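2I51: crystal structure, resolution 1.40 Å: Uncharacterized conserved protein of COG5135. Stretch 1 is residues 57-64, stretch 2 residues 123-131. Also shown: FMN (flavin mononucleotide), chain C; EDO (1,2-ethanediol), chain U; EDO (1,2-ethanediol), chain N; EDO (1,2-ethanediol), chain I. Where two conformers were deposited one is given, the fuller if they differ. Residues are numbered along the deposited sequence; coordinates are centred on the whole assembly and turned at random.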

ATOM      1  N   PHE A  57       8.651  -9.536   8.773  1.00 14.68           N
ATOM      2  CA  PHE A  57       8.899  -8.112   8.840  1.00 14.44           C
ATOM      3  C   PHE A  57       9.291  -7.803  10.297  1.00 15.55           C
ATOM      4  O   PHE A  57       9.070  -8.642  11.193  1.00 15.71           O
ATOM      5  CB  PHE A  57       7.623  -7.347   8.525  1.00 15.92           C
ATOM      6  CG  PHE A  57       6.977  -7.781   7.248  1.00 14.15           C
ATOM      7  CD1 PHE A  57       7.378  -7.229   6.070  1.00 17.02           C
ATOM      8  CD2 PHE A  57       6.009  -8.736   7.246  1.00 18.74           C
ATOM      9  CE1 PHE A  57       6.816  -7.651   4.880  1.00 16.62           C
ATOM     10  CE2 PHE A  57       5.399  -9.146   6.079  1.00 19.28           C
ATOM     11  CZ  PHE A  57       5.837  -8.585   4.879  1.00 15.61           C
ATOM     12  N   ILE A  58       9.797  -6.600  10.511  1.00 15.25           N
ATOM     13  CA  ILE A  58      10.038  -6.084  11.854  1.00 14.32           C
ATOM     14  C   ILE A  58       9.277  -4.795  12.036  1.00 16.00           C
ATOM     15  O   ILE A  58       9.001  -4.073  11.050  1.00 16.01           O
ATOM     16  CB  ILE A  58      11.545  -5.885  12.127  1.00 14.08           C
ATOM     17  CG1 ILE A  58      12.135  -4.712  11.357  1.00 16.48           C
ATOM     18  CG2 ILE A  58      12.278  -7.196  11.919  1.00 15.99           C
ATOM     19  CD1 ILE A  58      13.659  -4.448  11.575  1.00 18.22           C
ATOM     20  N   THR A  59       8.950  -4.502  13.282  1.00 14.57           N
ATOM     21  CA  THR A  59       8.293  -3.243  13.621  1.00 14.84           C
ATOM     22  C   THR A  59       8.514  -2.942  15.081  1.00 15.34           C
ATOM     23  O   THR A  59       8.934  -3.810  15.854  1.00 15.49           O
ATOM     24  CB  THR A  59       6.815  -3.216  13.215  1.00 18.09           C
ATOM     25  OG1 THR A  59       6.367  -1.861  13.073  1.00 22.08           O
ATOM     26  CG2 THR A  59       5.951  -3.991  14.205  1.00 19.35           C
ATOM     27  N   ASP A  60       8.256  -1.703  15.456  1.00 15.89           N
ATOM     28  CA  ASP A  60       8.409  -1.235  16.828  1.00 15.84           C
ATOM     29  C   ASP A  60       7.087  -1.377  17.587  1.00 16.30           C
ATOM     30  O   ASP A  60       6.024  -1.017  17.064  1.00 17.12           O
ATOM     31  CB  ASP A  60       8.853   0.233  16.768  1.00 16.30           C
ATOM     32  CG  ASP A  60       9.415   0.760  18.056  1.00 19.39           C
ATOM     33  OD1 ASP A  60       8.774   0.664  19.114  1.00 15.98           O
ATOM     34  OD2 ASP A  60      10.545   1.286  17.984  1.00 22.71           O
ATOM     35  N   THR A  61       7.128  -1.882  18.830  1.00 16.43           N
ATOM     36  CA  THR A  61       5.911  -2.020  19.647  1.00 16.11           C
ATOM     37  C   THR A  61       5.249  -0.666  19.892  1.00 17.95           C
ATOM     38  O   THR A  61       4.054  -0.617  20.224  1.00 18.08           O
ATOM     39  CB  THR A  61       6.154  -2.632  21.055  1.00 20.46           C
ATOM     40  OG1 THR A  61       7.070  -1.794  21.759  1.00 20.81           O
ATOM     41  CG2 THR A  61       6.737  -4.029  20.975  1.00 26.22           C
ATOM     42  N   ARG A  62       6.013   0.420  19.801  1.00 16.04           N
ATOM     43  CA  ARG A  62       5.498   1.771  20.059  1.00 16.91           C
ATOM     44  C   ARG A  62       4.757   2.336  18.867  1.00 17.23           C
ATOM     45  O   ARG A  62       4.108   3.379  18.995  1.00 18.45           O
ATOM     46  CB  ARG A  62       6.662   2.719  20.395  1.00 16.32           C
ATOM     47  CG  ARG A  62       7.376   2.319  21.673  1.00 16.65           C
ATOM     48  CD  ARG A  62       8.638   3.140  21.909  1.00 17.09           C
ATOM     49  NE  ARG A  62       9.590   3.006  20.832  1.00 17.79           N
ATOM     50  CZ  ARG A  62      10.640   3.793  20.631  1.00 18.29           C
ATOM     51  NH1 ARG A  62      10.928   4.768  21.494  1.00 20.36           N
ATOM     52  NH2 ARG A  62      11.425   3.603  19.576  1.00 19.45           N
ATOM     53  N   SER A  63       4.859   1.686  17.712  1.00 14.48           N
ATOM     54  CA  SER A  63       4.175   2.209  16.521  1.00 16.72           C
ATOM     55  C   SER A  63       2.655   1.949  16.556  1.00 16.72           C
ATOM     56  O   SER A  63       2.126   1.053  17.223  1.00 17.91           O
ATOM     57  CB  SER A  63       4.784   1.648  15.268  1.00 19.26           C
ATOM     58  OG  SER A  63       4.493   0.284  15.157  1.00 19.00           O
ATOM     59  N   ALA A  64       1.911   2.795  15.827  1.00 17.52           N
ATOM     60  CA  ALA A  64       0.483   2.647  15.779  1.00 15.71           C
ATOM     61  C   ALA A  64       0.013   1.293  15.278  1.00 15.26           C
ATOM     62  O   ALA A  64      -1.021   0.774  15.752  1.00 18.44           O
ATOM     63  CB  ALA A  64      -0.118   3.733  14.880  1.00 18.73           C
ATOM     64  N   LEU A 123      19.750  -0.141  15.673  1.00 18.30           N
ATOM     65  CA  LEU A 123      19.898   1.177  16.315  0.50 17.84           C
ATOM     66  C   LEU A 123      18.563   1.943  16.303  1.00 17.29           C
ATOM     67  O   LEU A 123      18.242   2.655  17.249  1.00 17.53           O
ATOM     68  CB  LEU A 123      20.992   2.020  15.614  0.50 19.92           C
ATOM     69  CG  LEU A 123      22.479   1.809  15.961  0.50 23.06           C
ATOM     70  CD1 LEU A 123      23.395   2.406  14.901  0.50 25.31           C
ATOM     71  CD2 LEU A 123      22.832   2.419  17.313  0.50 20.78           C
ATOM     72  N   GLN A 124      17.781   1.799  15.254  1.00 19.06           N
ATOM     73  CA  GLN A 124      16.518   2.542  15.147  1.00 19.17           C
ATOM     74  C   GLN A 124      15.537   2.237  16.253  1.00 20.08           C
ATOM     75  O   GLN A 124      14.705   3.059  16.586  1.00 18.80           O
ATOM     76  CB  GLN A 124      15.825   2.304  13.804  1.00 21.80           C
ATOM     77  CG  GLN A 124      16.563   2.766  12.617  1.00 27.46           C
ATOM     78  CD  GLN A 124      15.671   2.888  11.356  1.00 23.98           C
ATOM     79  OE1 GLN A 124      14.449   2.710  11.408  1.00 34.51           O
ATOM     80  NE2 GLN A 124      16.297   3.210  10.237  1.00 37.32           N
ATOM     81  N   PHE A 125      15.640   1.051  16.864  1.00 17.48           N
ATOM     82  CA  PHE A 125      14.753   0.726  17.969  1.00 17.26           C
ATOM     83  C   PHE A 125      15.097   1.541  19.229  1.00 17.77           C
ATOM     84  O   PHE A 125      14.286   1.592  20.153  1.00 19.22           O
ATOM     85  CB  PHE A 125      14.758  -0.791  18.210  1.00 15.98           C
ATOM     86  CG  PHE A 125      14.078  -1.534  17.084  1.00 14.54           C
ATOM     87  CD1 PHE A 125      12.704  -1.719  17.089  1.00 17.30           C
ATOM     88  CD2 PHE A 125      14.792  -1.896  15.948  1.00 14.94           C
ATOM     89  CE1 PHE A 125      12.071  -2.292  16.047  1.00 17.00           C
ATOM     90  CE2 PHE A 125      14.153  -2.462  14.872  1.00 16.36           C
ATOM     91  CZ  PHE A 125      12.763  -2.666  14.918  1.00 15.65           C
ATOM     92  N   GLY A 126      16.245   2.239  19.220  1.00 18.68           N
ATOM     93  CA  GLY A 126      16.603   3.143  20.298  1.00 18.79           C
ATOM     94  C   GLY A 126      16.248   4.591  20.064  1.00 17.96           C
ATOM     95  O   GLY A 126      16.548   5.460  20.897  1.00 21.47           O
ATOM     96  N   TRP A 127      15.586   4.870  18.957  1.00 17.61           N
ATOM     97  CA  TRP A 127      15.147   6.236  18.631  1.00 17.26           C
ATOM     98  C   TRP A 127      13.972   6.684  19.505  1.00 18.35           C
ATOM     99  O   TRP A 127      13.309   5.877  20.147  1.00 17.01           O
ATOM    100  CB  TRP A 127      14.747   6.316  17.157  1.00 18.45           C
ATOM    101  CG  TRP A 127      15.887   6.294  16.187  1.00 18.25           C
ATOM    102  CD1 TRP A 127      17.218   6.191  16.463  1.00 16.36           C
ATOM    103  CD2 TRP A 127      15.776   6.382  14.772  1.00 15.33           C
ATOM    104  NE1 TRP A 127      17.938   6.188  15.293  1.00 19.86           N
ATOM    105  CE2 TRP A 127      17.070   6.310  14.237  1.00 19.65           C
ATOM    106  CE3 TRP A 127      14.685   6.502  13.902  1.00 19.77           C
ATOM    107  CZ2 TRP A 127      17.322   6.380  12.888  1.00 19.36           C
ATOM    108  CZ3 TRP A 127      14.932   6.533  12.558  1.00 21.27           C
ATOM    109  CH2 TRP A 127      16.242   6.503  12.060  1.00 20.16           C
ATOM    110  N   PRO A 128      13.756   8.003  19.609  1.00 17.62           N
ATOM    111  CA  PRO A 128      12.647   8.456  20.428  1.00 18.04           C
ATOM    112  C   PRO A 128      11.288   8.025  19.927  1.00 18.79           C
ATOM    113  O   PRO A 128      11.170   7.576  18.797  1.00 20.93           O
ATOM    114  CB  PRO A 128      12.787   9.987  20.423  1.00 20.67           C
ATOM    115  CG  PRO A 128      13.729  10.314  19.377  1.00 23.92           C
ATOM    116  CD  PRO A 128      14.559   9.097  19.057  1.00 19.62           C
ATOM    117  N   TYR A 129      10.300   8.142  20.809  1.00 20.25           N
ATOM    118  CA  TYR A 129       8.969   7.579  20.636  1.00 19.31           C
ATOM    119  C   TYR A 129       8.323   8.018  19.310  1.00 20.30           C
ATOM    120  O   TYR A 129       8.089   9.190  19.091  1.00 19.43           O
ATOM    121  CB  TYR A 129       8.071   7.986  21.794  1.00 18.68           C
ATOM    122  CG  TYR A 129       6.955   7.019  22.066  1.00 17.09           C
ATOM    123  CD1 TYR A 129       5.879   6.911  21.204  1.00 21.07           C
ATOM    124  CD2 TYR A 129       6.966   6.219  23.188  1.00 22.44           C
ATOM    125  CE1 TYR A 129       4.843   6.021  21.453  1.00 18.94           C
ATOM    126  CE2 TYR A 129       5.927   5.320  23.441  1.00 21.22           C
ATOM    127  CZ  TYR A 129       4.886   5.232  22.562  1.00 25.57           C
ATOM    128  OH  TYR A 129       3.848   4.355  22.780  1.00 26.47           O
ATOM    129  N   PRO A 130       8.057   7.063  18.417  1.00 19.00           N
ATOM    130  CA  PRO A 130       7.540   7.421  17.110  1.00 20.50           C
ATOM    131  C   PRO A 130       6.231   8.175  17.191  1.00 21.63           C
ATOM    132  O   PRO A 130       5.356   7.838  18.006  1.00 22.84           O
ATOM    133  CB  PRO A 130       7.325   6.070  16.428  1.00 22.23           C
ATOM    134  CG  PRO A 130       7.213   5.107  17.498  1.00 23.29           C
ATOM    135  CD  PRO A 130       8.169   5.608  18.570  1.00 20.63           C
ATOM    136  N   GLY A 131       6.104   9.202  16.354  1.00 20.82           N
ATOM    137  CA  GLY A 131       4.882  10.010  16.290  1.00 21.21           C
ATOM    138  C   GLY A 131       4.748  11.174  17.259  1.00 22.51           C
ATOM    139  O   GLY A 131       3.836  11.975  17.142  1.00 24.68           O
TER
HETATM  140  N1  FMN C 300       8.285   0.575   9.392  1.00 10.57           N
HETATM  141  C2  FMN C 300       8.351  -0.581  10.075  1.00 13.59           C
HETATM  142  O2  FMN C 300       7.746  -0.749  11.139  1.00 15.73           O
HETATM  143  N3  FMN C 300       9.072  -1.637   9.554  1.00 13.29           N
HETATM  144  C4  FMN C 300       9.757  -1.553   8.378  1.00 13.00           C
HETATM  145  O4  FMN C 300      10.303  -2.582   7.833  1.00 13.19           O
HETATM  146  C4A FMN C 300       9.697  -0.367   7.663  1.00 11.01           C
HETATM  147  N5  FMN C 300      10.392  -0.213   6.476  1.00 12.49           N
HETATM  148  C5A FMN C 300      10.126   0.947   5.700  1.00 11.36           C
HETATM  149  C6  FMN C 300      10.714   1.066   4.460  1.00 11.20           C
HETATM  150  C7  FMN C 300      10.521   2.196   3.648  1.00 11.07           C
HETATM  151  C7M FMN C 300      10.964   2.179   2.208  1.00 13.80           C
HETATM  152  C8  FMN C 300       9.748   3.228   4.177  1.00 10.38           C
HETATM  153  C8M FMN C 300       9.291   4.360   3.247  1.00 12.84           C
HETATM  154  C9  FMN C 300       9.168   3.120   5.442  1.00 11.36           C
HETATM  155  C9A FMN C 300       9.391   1.996   6.225  1.00 11.44           C
HETATM  156  N10 FMN C 300       8.850   1.872   7.485  1.00 12.20           N
HETATM  157  C10 FMN C 300       8.938   0.706   8.180  1.00 11.26           C
HETATM  158  C1' FMN C 300       8.158   3.048   8.165  1.00 12.17           C
HETATM  159  C2' FMN C 300       6.646   2.862   7.989  1.00 12.35           C
HETATM  160  O2' FMN C 300       6.265   3.048   6.602  1.00 11.53           O
HETATM  161  C3' FMN C 300       5.801   3.759   8.914  1.00 13.45           C
HETATM  162  O3' FMN C 300       6.231   5.093   8.727  1.00 14.05           O
HETATM  163  C4' FMN C 300       6.080   3.330  10.370  1.00 15.24           C
HETATM  164  O4' FMN C 300       6.159   1.914  10.562  1.00 16.35           O
HETATM  165  C5' FMN C 300       4.915   3.835  11.219  1.00 15.93           C
HETATM  166  O5' FMN C 300       3.710   3.252  10.739  1.00 13.89           O
HETATM  167  P   FMN C 300       2.468   3.101  11.694  1.00 15.46           P
HETATM  168  O1P FMN C 300       2.716   2.078  12.744  1.00 16.15           O
HETATM  169  O2P FMN C 300       2.256   4.509  12.337  1.00 19.37           O
HETATM  170  O3P FMN C 300       1.279   2.826  10.833  1.00 16.60           O
HETATM  171  C1  EDO U 305       3.362   7.178  14.655  1.00 29.46           C
HETATM  172  O1  EDO U 305       2.811   6.815  15.940  1.00 49.76           O
HETATM  173  C2  EDO U 305       4.164   5.962  14.287  1.00 27.21           C
HETATM  174  O2  EDO U 305       3.251   4.979  14.654  1.00 23.25           O
HETATM  175  C1  EDO N 311       0.919   0.172  19.790  1.00 47.96           C
HETATM  176  O1  EDO N 311       0.092   0.855  18.847  1.00 33.98           O
HETATM  177  C2  EDO N 311       1.739   1.208  20.518  1.00 47.17           C
HETATM  178  O2  EDO N 311       2.032   0.736  21.834  1.00 60.09           O
HETATM  179  C1  EDO I 306      11.357   0.329  13.169  1.00 41.16           C
HETATM  180  O1  EDO I 306      12.737   0.610  13.463  1.00 45.21           O
HETATM  181  C2  EDO I 306      11.281  -0.875  12.237  1.00 38.86           C
HETATM  182  O2  EDO I 306      12.471  -1.047  11.428  1.00 40.58           O
HETATM  183  O   HOH W   1      11.653   2.052  15.722  1.00 41.44           O

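The contact is organised around R62, whose side chain reaches out of a type I beta turn running from D60 to S63. Both terminal nitrogens of its guanidinium donate to one carbonyl: R62 NH1 and NH2 each lie 3.0 Å from W127 O. The oxygen sits near the guanidinium plane, where the N-H bonds point, so a single acceptor serves two donors. Arginine suits this place because its planar, charged end can bind acceptors along more than one edge. While one edge grips W127, another faces D60, with R62 NE 3.0 Å from D60 OD1 and R62 NH2 2.9 Å from D60 OD2, two hydrogen bonds that form part of one salt bridge. D60 OD1 also accepts from R62 N at 2.9 Å. The turn is closed by S63 N donating to D60 O at 3.0 Å. The aspartate thus holds the arginine in position for the second stretch, which has no regular helix or strand and offers a backbone carbonyl, W127 O.

A water extends this polar network, donating to D60 OD2 at 2.6 Å and, weakly, to Q124 O at 3.3 Å.

P130 covers one face of the guanidinium, its CD 3.7 Å from R62 CZ; the puckered proline ring lies over the face and leaves the edge to W127 O. The aliphatic part of R62 lies over the Y129 ring, with R62 CD 3.7 Å from Y129 CD2 and CB placed for a CH-pi contact, so the arginine supplies apolar as well as polar surface.

At the strand, F125 lies beside residues 58-60. Its CE2 meets I58 CD1 at 3.9 Å, an apolar contact, and its CE1 lies 3.5 Å from T59 O, near the ring's edge, where aromatic hydrogens carry slight positive charge. The CA-to-CB bond of T59 points away from the second stretch, and T59 OG1 donates to FMN O2 at 2.6 Å.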